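Local coordinates for 2-oxoglutarate-dependent dioxygenase tropC (PDB 6XJJ), which acts as an iron- and 2-oxoglutarate-dependent dioxygenase in the fungal pathway that makes tropolones, at residues 62-67 and 200-205; 73-78 and 272-277; 145-150 and 161-166. One frame throughout, in Å; residues are numbered along the deposited sequence.

Contact 1: 62-67 and 200-205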
loop_
_atom_site.group_PDB
_atom_site.type_symbol
_atom_site.label_atom_id
_atom_site.label_comp_id
_atom_site.label_asym_id
_atom_site.label_seq_id
_atom_site.Cartn_x
_atom_site.Cartn_y
_atom_site.Cartn_z
ATOM N N VAL A 62 -10.876 18.442 5.875
ATOM C CA VAL A 62 -10.226 17.222 5.402
ATOM C C VAL A 62 -8.727 17.279 5.676
ATOM O O VAL A 62 -8.133 16.307 6.156
ATOM C CB VAL A 62 -10.533 17.003 3.907
ATOM C CG1 VAL A 62 -9.734 15.840 3.348
ATOM C CG2 VAL A 62 -12.015 16.727 3.713
ATOM N N VAL A 63 -8.094 18.421 5.396
ATOM C CA VAL A 63 -6.666 18.577 5.664
ATOM C C VAL A 63 -6.377 18.397 7.151
ATOM O O VAL A 63 -5.386 17.763 7.535
ATOM C CB VAL A 63 -6.184 19.948 5.154
ATOM C CG1 VAL A 63 -4.728 20.194 5.524
ATOM C CG2 VAL A 63 -6.360 20.025 3.667
ATOM N N GLU A 64 -7.229 18.962 8.013
ATOM C CA GLU A 64 -7.050 18.806 9.456
ATOM C C GLU A 64 -7.092 17.341 9.878
ATOM O O GLU A 64 -6.190 16.861 10.573
ATOM C CB GLU A 64 -8.118 19.598 10.209
ATOM C CG GLU A 64 -7.954 21.110 10.176
ATOM C CD GLU A 64 -6.652 21.574 10.797
ATOM O OE1 GLU A 64 -6.161 20.916 11.741
ATOM O OE2 GLU A 64 -6.138 22.628 10.385
ATOM N N GLU A 65 -8.142 16.620 9.485
ATOM C CA GLU A 65 -8.283 15.229 9.907
ATOM C C GLU A 65 -7.128 14.367 9.401
ATOM O O GLU A 65 -6.661 13.471 10.114
ATOM C CB GLU A 65 -9.635 14.688 9.436
ATOM C CG GLU A 65 -10.814 15.301 10.183
ATOM C CD GLU A 65 -12.152 14.885 9.610
ATOM O OE1 GLU A 65 -12.175 14.220 8.552
ATOM O OE2 GLU A 65 -13.192 15.239 10.201
ATOM N N VAL A 66 -6.637 14.633 8.188
ATOM C CA VAL A 66 -5.554 13.826 7.626
ATOM C C VAL A 66 -4.237 14.119 8.335
ATOM O O VAL A 66 -3.624 13.224 8.931
ATOM C CB VAL A 66 -5.437 14.063 6.111
ATOM C CG1 VAL A 66 -4.230 13.328 5.543
ATOM C CG2 VAL A 66 -6.709 13.612 5.411
ATOM N N ARG A 67 -3.771 15.374 8.259
ATOM C CA ARG A 67 -2.512 15.751 8.897
ATOM C C ARG A 67 -2.459 15.214 10.320
ATOM O O ARG A 67 -1.398 14.795 10.799
ATOM C CB ARG A 67 -2.363 17.282 8.925
ATOM C CG ARG A 67 -3.196 17.899 10.040
ATOM C CD ARG A 67 -3.367 19.417 10.078
ATOM N NE ARG A 67 -2.132 20.182 10.190
ATOM C CZ ARG A 67 -2.089 21.467 10.530
ATOM N NH1 ARG A 67 -3.202 22.102 10.869
ATOM N NH2 ARG A 67 -0.933 22.107 10.596
ATOM N N ILE A 200 1.301 20.257 5.309
ATOM C CA ILE A 200 2.629 20.832 5.509
ATOM C C ILE A 200 2.563 22.355 5.436
ATOM O O ILE A 200 3.122 23.057 6.288
ATOM C CB ILE A 200 3.623 20.254 4.485
ATOM C CG1 ILE A 200 3.796 18.744 4.699
ATOM C CG2 ILE A 200 4.955 20.971 4.547
ATOM C CD1 ILE A 200 4.338 18.357 6.066
ATOM N N HIS A 201 1.892 22.888 4.410
ATOM C CA HIS A 201 1.683 24.330 4.323
ATOM C C HIS A 201 1.150 24.895 5.632
ATOM O O HIS A 201 1.667 25.891 6.149
ATOM C CB HIS A 201 0.711 24.653 3.188
ATOM C CG HIS A 201 0.302 26.091 3.151
ATOM N ND1 HIS A 201 1.173 27.099 2.802
ATOM C CD2 HIS A 201 -0.860 26.698 3.493
ATOM C CE1 HIS A 201 0.555 28.262 2.891
ATOM N NE2 HIS A 201 -0.678 28.047 3.314
ATOM N N LYS A 202 0.098 24.275 6.177
ATOM C CA LYS A 202 -0.498 24.777 7.409
ATOM C C LYS A 202 0.460 24.639 8.581
ATOM O O LYS A 202 0.504 25.509 9.458
ATOM C CB LYS A 202 -1.804 24.039 7.701
ATOM C CG LYS A 202 -2.948 24.410 6.776
ATOM C CD LYS A 202 -4.227 23.672 7.136
ATOM C CE LYS A 202 -4.829 24.150 8.439
ATOM N NZ LYS A 202 -5.274 25.564 8.408
ATOM N N ALA A 203 1.245 23.560 8.611
ATOM C CA ALA A 203 2.119 23.312 9.752
ATOM C C ALA A 203 3.337 24.223 9.730
ATOM O O ALA A 203 3.634 24.892 10.726
ATOM C CB ALA A 203 2.562 21.847 9.786
ATOM N N PHE A 204 4.047 24.281 8.602
ATOM C CA PHE A 204 5.357 24.910 8.568
ATOM C C PHE A 204 5.472 26.017 7.530
ATOM O O PHE A 204 6.548 26.614 7.408
ATOM C CB PHE A 204 6.445 23.861 8.307
ATOM C CG PHE A 204 6.355 22.658 9.203
ATOM C CD1 PHE A 204 6.610 22.757 10.559
ATOM C CD2 PHE A 204 6.065 21.412 8.673
ATOM C CE1 PHE A 204 6.530 21.640 11.377
ATOM C CE2 PHE A 204 5.995 20.294 9.484
ATOM C CZ PHE A 204 6.226 20.406 10.834
ATOM N N GLY A 205 4.414 26.293 6.769
ATOM C CA GLY A 205 4.383 27.450 5.897
ATOM C C GLY A 205 4.958 27.261 4.511
ATOM O O GLY A 205 5.135 28.256 3.794
#

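Contact 2: 73-78 and 272-277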
loop_
_atom_site.group_PDB
_atom_site.type_symbol
_atom_site.label_atom_id
_atom_site.label_comp_id
_atom_site.label_asym_id
_atom_site.label_seq_id
_atom_site.Cartn_x
_atom_site.Cartn_y
_atom_site.Cartn_z
ATOM N N TYR A 73 -1.114 8.685 14.576
ATOM C CA TYR A 73 -1.070 7.243 14.389
ATOM C C TYR A 73 -0.245 6.803 13.190
ATOM O O TYR A 73 0.121 5.627 13.113
ATOM C CB TYR A 73 -2.489 6.674 14.223
ATOM C CG TYR A 73 -3.439 7.029 15.348
ATOM C CD1 TYR A 73 -3.478 6.290 16.524
ATOM C CD2 TYR A 73 -4.312 8.102 15.223
ATOM C CE1 TYR A 73 -4.353 6.621 17.548
ATOM C CE2 TYR A 73 -5.185 8.437 16.233
ATOM C CZ TYR A 73 -5.204 7.694 17.393
ATOM O OH TYR A 73 -6.079 8.033 18.399
ATOM N N GLY A 74 0.048 7.696 12.250
ATOM C CA GLY A 74 0.621 7.251 10.996
ATOM C C GLY A 74 -0.314 6.429 10.139
ATOM O O GLY A 74 0.075 6.034 9.038
ATOM N N PHE A 75 -1.525 6.133 10.618
ATOM C CA PHE A 75 -2.543 5.472 9.819
ATOM C C PHE A 75 -3.853 6.237 9.900
ATOM O O PHE A 75 -4.136 6.911 10.894
ATOM C CB PHE A 75 -2.914 4.037 10.239
ATOM C CG PHE A 75 -1.887 2.973 9.946
ATOM C CD1 PHE A 75 -0.524 3.210 9.932
ATOM C CD2 PHE A 75 -2.346 1.744 9.480
ATOM C CE1 PHE A 75 0.371 2.175 9.623
ATOM C CE2 PHE A 75 -1.480 0.740 9.140
ATOM C CZ PHE A 75 -0.118 0.951 9.203
ATOM N N PHE A 76 -4.653 6.099 8.842
ATOM C CA PHE A 76 -6.100 6.248 8.915
ATOM C C PHE A 76 -6.781 5.344 7.894
ATOM O O PHE A 76 -6.153 4.805 6.979
ATOM C CB PHE A 76 -6.679 7.650 8.644
ATOM C CG PHE A 76 -6.048 8.426 7.503
ATOM C CD1 PHE A 76 -4.855 8.072 6.898
ATOM C CD2 PHE A 76 -6.882 9.280 6.784
ATOM C CE1 PHE A 76 -4.367 8.782 5.816
ATOM C CE2 PHE A 76 -6.422 9.949 5.664
ATOM C CZ PHE A 76 -5.170 9.677 5.174
ATOM N N ASN A 77 -8.099 5.197 8.074
ATOM C CA ASN A 77 -9.008 4.738 7.029
ATOM C C ASN A 77 -9.528 5.916 6.219
ATOM O O ASN A 77 -9.898 6.957 6.774
ATOM C CB ASN A 77 -10.194 3.980 7.626
ATOM C CG ASN A 77 -9.850 2.563 8.016
ATOM O OD1 ASN A 77 -9.786 1.671 7.168
ATOM N ND2 ASN A 77 -9.632 2.342 9.302
ATOM N N LEU A 78 -9.579 5.730 4.902
ATOM C CA LEU A 78 -9.971 6.769 3.962
ATOM C C LEU A 78 -11.262 6.364 3.267
ATOM O O LEU A 78 -11.349 5.262 2.717
ATOM C CB LEU A 78 -8.874 6.999 2.921
ATOM C CG LEU A 78 -9.049 8.163 1.939
ATOM C CD1 LEU A 78 -7.686 8.658 1.488
ATOM C CD2 LEU A 78 -9.883 7.776 0.729
ATOM N N ILE A 272 -2.799 -1.430 18.051
ATOM C CA ILE A 272 -4.196 -1.075 17.796
ATOM C C ILE A 272 -4.659 -1.884 16.592
ATOM O O ILE A 272 -3.912 -1.984 15.607
ATOM C CB ILE A 272 -4.387 0.418 17.499
ATOM C CG1 ILE A 272 -3.717 1.293 18.548
ATOM C CG2 ILE A 272 -5.881 0.738 17.506
ATOM C CD1 ILE A 272 -3.659 2.757 18.135
ATOM N N PRO A 273 -5.862 -2.447 16.590
ATOM C CA PRO A 273 -6.365 -3.054 15.360
ATOM C C PRO A 273 -6.783 -1.986 14.368
ATOM O O PRO A 273 -7.178 -0.874 14.727
ATOM C CB PRO A 273 -7.569 -3.876 15.835
ATOM C CG PRO A 273 -8.058 -3.152 17.017
ATOM C CD PRO A 273 -6.836 -2.570 17.690
ATOM N N VAL A 274 -6.661 -2.331 13.087
ATOM C CA VAL A 274 -7.180 -1.506 12.008
ATOM C C VAL A 274 -8.490 -2.142 11.543
ATOM O O VAL A 274 -8.452 -3.203 10.899
ATOM C CB VAL A 274 -6.184 -1.382 10.850
ATOM C CG1 VAL A 274 -6.786 -0.546 9.732
ATOM C CG2 VAL A 274 -4.895 -0.758 11.335
ATOM N N PRO A 275 -9.644 -1.548 11.840
ATOM C CA PRO A 275 -10.905 -2.195 11.464
ATOM C C PRO A 275 -11.123 -2.174 9.959
ATOM O O PRO A 275 -10.764 -1.213 9.271
ATOM C CB PRO A 275 -11.959 -1.358 12.193
ATOM C CG PRO A 275 -11.343 -0.003 12.292
ATOM C CD PRO A 275 -9.864 -0.217 12.436
ATOM N N VAL A 276 -11.708 -3.260 9.449
ATOM C CA VAL A 276 -12.147 -3.312 8.060
ATOM C C VAL A 276 -13.375 -2.422 7.922
ATOM O O VAL A 276 -14.473 -2.791 8.350
ATOM C CB VAL A 276 -12.449 -4.754 7.610
ATOM C CG1 VAL A 276 -13.052 -4.770 6.219
ATOM C CG2 VAL A 276 -11.185 -5.566 7.596
ATOM N N ILE A 277 -13.192 -1.238 7.338
ATOM C CA ILE A 277 -14.284 -0.299 7.113
ATOM C C ILE A 277 -14.843 -0.502 5.711
ATOM O O ILE A 277 -14.112 -0.792 4.756
ATOM C CB ILE A 277 -13.821 1.158 7.324
ATOM C CG1 ILE A 277 -13.329 1.369 8.761
ATOM C CG2 ILE A 277 -14.941 2.125 6.977
ATOM C CD1 ILE A 277 -14.378 1.083 9.826
#

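Contact 3: 145-150 and 161-166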
loop_
_atom_site.group_PDB
_atom_site.type_symbol
_atom_site.label_atom_id
_atom_site.label_comp_id
_atom_site.label_asym_id
_atom_site.label_seq_id
_atom_site.Cartn_x
_atom_site.Cartn_y
_atom_site.Cartn_z
ATOM N N GLY A 145 4.740 -3.196 -10.921
ATOM C CA GLY A 145 5.136 -1.804 -10.875
ATOM C C GLY A 145 4.676 -1.112 -12.139
ATOM O O GLY A 145 3.860 -1.675 -12.877
ATOM N N ALA A 146 5.158 0.101 -12.404
ATOM C CA ALA A 146 4.801 0.769 -13.649
ATOM C C ALA A 146 5.399 0.003 -14.821
ATOM O O ALA A 146 6.525 -0.495 -14.745
ATOM C CB ALA A 146 5.292 2.220 -13.653
ATOM N N GLU A 147 4.639 -0.099 -15.910
ATOM C CA GLU A 147 5.076 -0.894 -17.048
ATOM C C GLU A 147 6.144 -0.127 -17.815
ATOM O O GLU A 147 5.938 1.030 -18.192
ATOM C CB GLU A 147 3.912 -1.217 -17.982
ATOM C CG GLU A 147 4.247 -2.311 -18.982
ATOM C CD GLU A 147 4.221 -3.684 -18.339
ATOM O OE1 GLU A 147 3.528 -3.835 -17.311
ATOM O OE2 GLU A 147 4.910 -4.602 -18.832
ATOM N N ILE A 148 7.275 -0.776 -18.063
ATOM C CA ILE A 148 8.399 -0.172 -18.776
ATOM C C ILE A 148 8.924 -1.204 -19.764
ATOM O O ILE A 148 9.227 -2.337 -19.359
ATOM C CB ILE A 148 9.506 0.281 -17.810
ATOM C CG1 ILE A 148 9.007 1.403 -16.896
ATOM C CG2 ILE A 148 10.762 0.708 -18.572
ATOM C CD1 ILE A 148 8.647 2.692 -17.617
ATOM N N PRO A 149 9.053 -0.878 -21.053
ATOM C CA PRO A 149 9.533 -1.884 -22.004
ATOM C C PRO A 149 10.918 -2.389 -21.630
ATOM O O PRO A 149 11.721 -1.679 -21.017
ATOM C CB PRO A 149 9.559 -1.132 -23.336
ATOM C CG PRO A 149 8.598 -0.033 -23.165
ATOM C CD PRO A 149 8.716 0.384 -21.737
ATOM N N ALA A 150 11.193 -3.635 -22.017
ATOM C CA ALA A 150 12.477 -4.250 -21.701
ATOM C C ALA A 150 13.647 -3.395 -22.169
ATOM O O ALA A 150 14.679 -3.323 -21.493
ATOM C CB ALA A 150 12.558 -5.643 -22.329
ATOM N N GLY A 161 11.028 -1.500 -14.522
ATOM C CA GLY A 161 11.137 -2.388 -15.652
ATOM C C GLY A 161 9.781 -2.946 -16.018
ATOM O O GLY A 161 8.747 -2.436 -15.584
ATOM N N PRO A 162 9.754 -4.004 -16.824
ATOM C CA PRO A 162 8.475 -4.618 -17.190
ATOM C C PRO A 162 7.942 -5.559 -16.121
ATOM O O PRO A 162 8.687 -6.114 -15.308
ATOM C CB PRO A 162 8.808 -5.384 -18.474
ATOM C CG PRO A 162 10.226 -5.691 -18.375
ATOM C CD PRO A 162 10.875 -4.591 -17.576
ATOM N N ASN A 163 6.624 -5.728 -16.131
ATOM C CA ASN A 163 5.977 -6.683 -15.250
ATOM C C ASN A 163 6.059 -8.091 -15.832
ATOM O O ASN A 163 6.255 -8.281 -17.033
ATOM C CB ASN A 163 4.511 -6.316 -15.031
ATOM C CG ASN A 163 4.345 -5.060 -14.208
ATOM O OD1 ASN A 163 4.637 -5.041 -13.012
ATOM N ND2 ASN A 163 3.825 -4.015 -14.831
ATOM N N LEU A 164 5.908 -9.084 -14.960
ATOM C CA LEU A 164 5.745 -10.465 -15.390
ATOM C C LEU A 164 4.290 -10.866 -15.222
ATOM O O LEU A 164 3.685 -10.607 -14.176
ATOM C CB LEU A 164 6.639 -11.426 -14.606
ATOM C CG LEU A 164 8.152 -11.266 -14.735
ATOM C CD1 LEU A 164 8.837 -12.420 -14.017
ATOM C CD2 LEU A 164 8.591 -11.180 -16.181
ATOM N N TRP A 165 3.739 -11.510 -16.244
ATOM C CA TRP A 165 2.326 -11.822 -16.245
ATOM C C TRP A 165 2.111 -13.316 -16.441
ATOM O O TRP A 165 2.825 -13.948 -17.226
ATOM C CB TRP A 165 1.595 -11.055 -17.353
ATOM C CG TRP A 165 1.645 -9.549 -17.193
ATOM C CD1 TRP A 165 2.433 -8.681 -17.886
ATOM C CD2 TRP A 165 0.905 -8.753 -16.254
ATOM N NE1 TRP A 165 2.217 -7.395 -17.460
ATOM C CE2 TRP A 165 1.286 -7.411 -16.454
ATOM C CE3 TRP A 165 -0.046 -9.045 -15.269
ATOM C CZ2 TRP A 165 0.747 -6.359 -15.706
ATOM C CZ3 TRP A 165 -0.580 -8.001 -14.527
ATOM C CH2 TRP A 165 -0.182 -6.675 -14.751
ATOM N N PRO A 166 1.135 -13.907 -15.753
ATOM C CA PRO A 166 0.943 -15.359 -15.854
ATOM C C PRO A 166 0.379 -15.758 -17.211
ATOM O O PRO A 166 -0.656 -15.247 -17.647
ATOM C CB PRO A 166 -0.041 -15.665 -14.720
ATOM C CG PRO A 166 -0.806 -14.404 -14.543
ATOM C CD PRO A 166 0.157 -13.287 -14.838
#

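Contact 1: 62-67 and 200-205
The Lys202 chain runs across the Arg67 side chain where helix 56-72 meets the C-terminal end of helix 171-204, a steep helix-helix crossing with a loose salt-bridge network of Glu64, Arg67 and Lys202 on its outer side. The two short axes stay 10.9 Å apart and their directions differ by 77°, so the backbones do not interlock here and long side chains span the gap. The close-fitting part lies around the Arg67 guanidinium. Lys202 CB lies over one of its faces, 3.8 Å from Arg67 CZ, while the methyl CB of Ala203 meets its edge in plane, 3.6 Å from Arg67 NH2. CG of Arg67 sits between its backbone N and carbonyl carbon (chi1 79°), and a bend at chi3 then turns the flat group onto the last turn of the other helix. A hydrogen bond between Arg67 NE and Tyr296 OH fixes it further. Just inside, the buried Val63 offers its CG1 branch to Lys202 CD at 3.9 Å and also packs on Gln198, and Val66 continues this apolar side against Ile195 and Leu196 of the same long helix. Toward solvent the contact loosens. The Lys202 chain, folded at both of its last two torsions, brings NZ only to a long salt bridge with Glu64 OE2, 3.6 Å away, and the position of that oxygen is uncertain in the model. Glu64 also pairs with Arg67 one helical turn on, so a single carboxylate would partly offset two positive charges whose nitrogens, Arg67 NH1 and Lys202 NZ, stand 4.7 Å apart. The bonds inside this pair are weak: Arg67 NH1 reaches Glu64 OE1 at 3.3 Å.

Contact 2: 73-78 and 272-277
Tyr73 hydrogen-bonds through its hydroxyl OH to Glu39 OE1, and the CD1-CE1 side of the same ring receives the CD1 methyl of Ile272, which lies 3.9 Å from Tyr73 CD1 and nearly as close to CE1. That hydrogen bond fixes the far end of a ring whose contact across the segments is wholly apolar. Ile272 reaches it with an extended chain (chi2 169°) that comes in roughly perpendicular to the tyrosine side chain. Along strand 75-78 the residues alternate: Phe75 and Asn77 point toward 272-277, whereas Phe76 and Leu78 point away. Val274 CG2 lies 4.0 Å from Phe75 CD2. No hydrogen bond joins the two segments, although they run in nearly the same direction, 16° apart. Strand 75-79 is paired with 281-285 in the large mixed sheet, whereas 272-273 ends strand 270-273 of the small antiparallel sheet, and from there the chain runs on without regular structure past strand 75-79, in keeping with the double-stranded beta-helix (jelly-roll) core of 2-oxoglutarate-dependent dioxygenases. The interface borders the active site. The Phe75 ring packs edge-to-face with His302, an iron ligand, and the nearest atom of its side chain is about 6 Å from the iron. Further along, Asn77 turns its amide onto a largely hydrophobic patch. Ile277 CG1 lies over the flat of that amide, 3.8 Å from Asn77 CG and about as far from OD1 and ND2. Pro275 O stands 3.7 Å from Asn77 OD1 without a hydrogen bond, and the other branch of Val274, CG1, approaches Asn77 ND2 at 4.1 Å.

Contact 3: 145-150 and 161-166
Asn163, Glu147 and Pro162 carry most of the interface, and the first two bind each other while Asn163 also grips Gly145. The Asn163 amide reads both polar atoms of that glycine: Gly145 N donates to Asn163 OD1 at 2.8 Å, nearly straight at 158° and on a lone pair in the carbonyl plane, while Asn163 ND2 returns a bond of 3.0 Å to Gly145 O, approaching from above the plane of that carbonyl. These two bonds hold the amide's orientation. ND2 is also modelled only 2.5 Å from Glu147 OE1, a length to be doubted; it comes from above the carboxylate plane, while OE1 lies near the amide plane. Glu147 arrives there because its CG stands opposite the backbone N (chi1 -166°) and the chain then bends at chi2, laying the carboxylate alongside 162-163. Its second oxygen, OE2, takes a weak bond of 3.4 Å from Asn163 N and has a long, weak ion pair with Arg175 of helix 171-204. OE1 also lies at the edge of the Trp165 ring. The carbonyl of Ile148 points its O at one face of the Pro162 ring. Ile148 N reaches Gly161 O at 3.3 Å in a weak, bent bond, and Arg120 NH1 bonds weakly to Ala146 O, Gly161 O and Asn163 OD1. The contact thus draws together two parts of the irregular loop between strand 139-144 and helix 171-204, with the Asn163 amide pairing with the N-H and C=O of Gly145.

The three contacts illustrate how chemistry follows position in the fold. Contact 2 is buried and mostly apolar, with no hydrogen bond between its segments, and lies beside the iron; contact 1 is a surface crossing of helices with charged side chains outermost; contact 3, partly buried, relies on directional hydrogen bonds where regular structure is absent. Contacts 1 and 2 are neighbours: helix 56-72 leads into strand 75-79, and Val66 CG2 packs on Phe76 CE2 at 3.7 Å. Contact 3 touches neither and lies across the centre of the chain from both, about 24 Å from contact 1 between nearest atoms. Helix 171-204 links the two ends, supplying a segment to contact 1 and Arg175 beside contact 3.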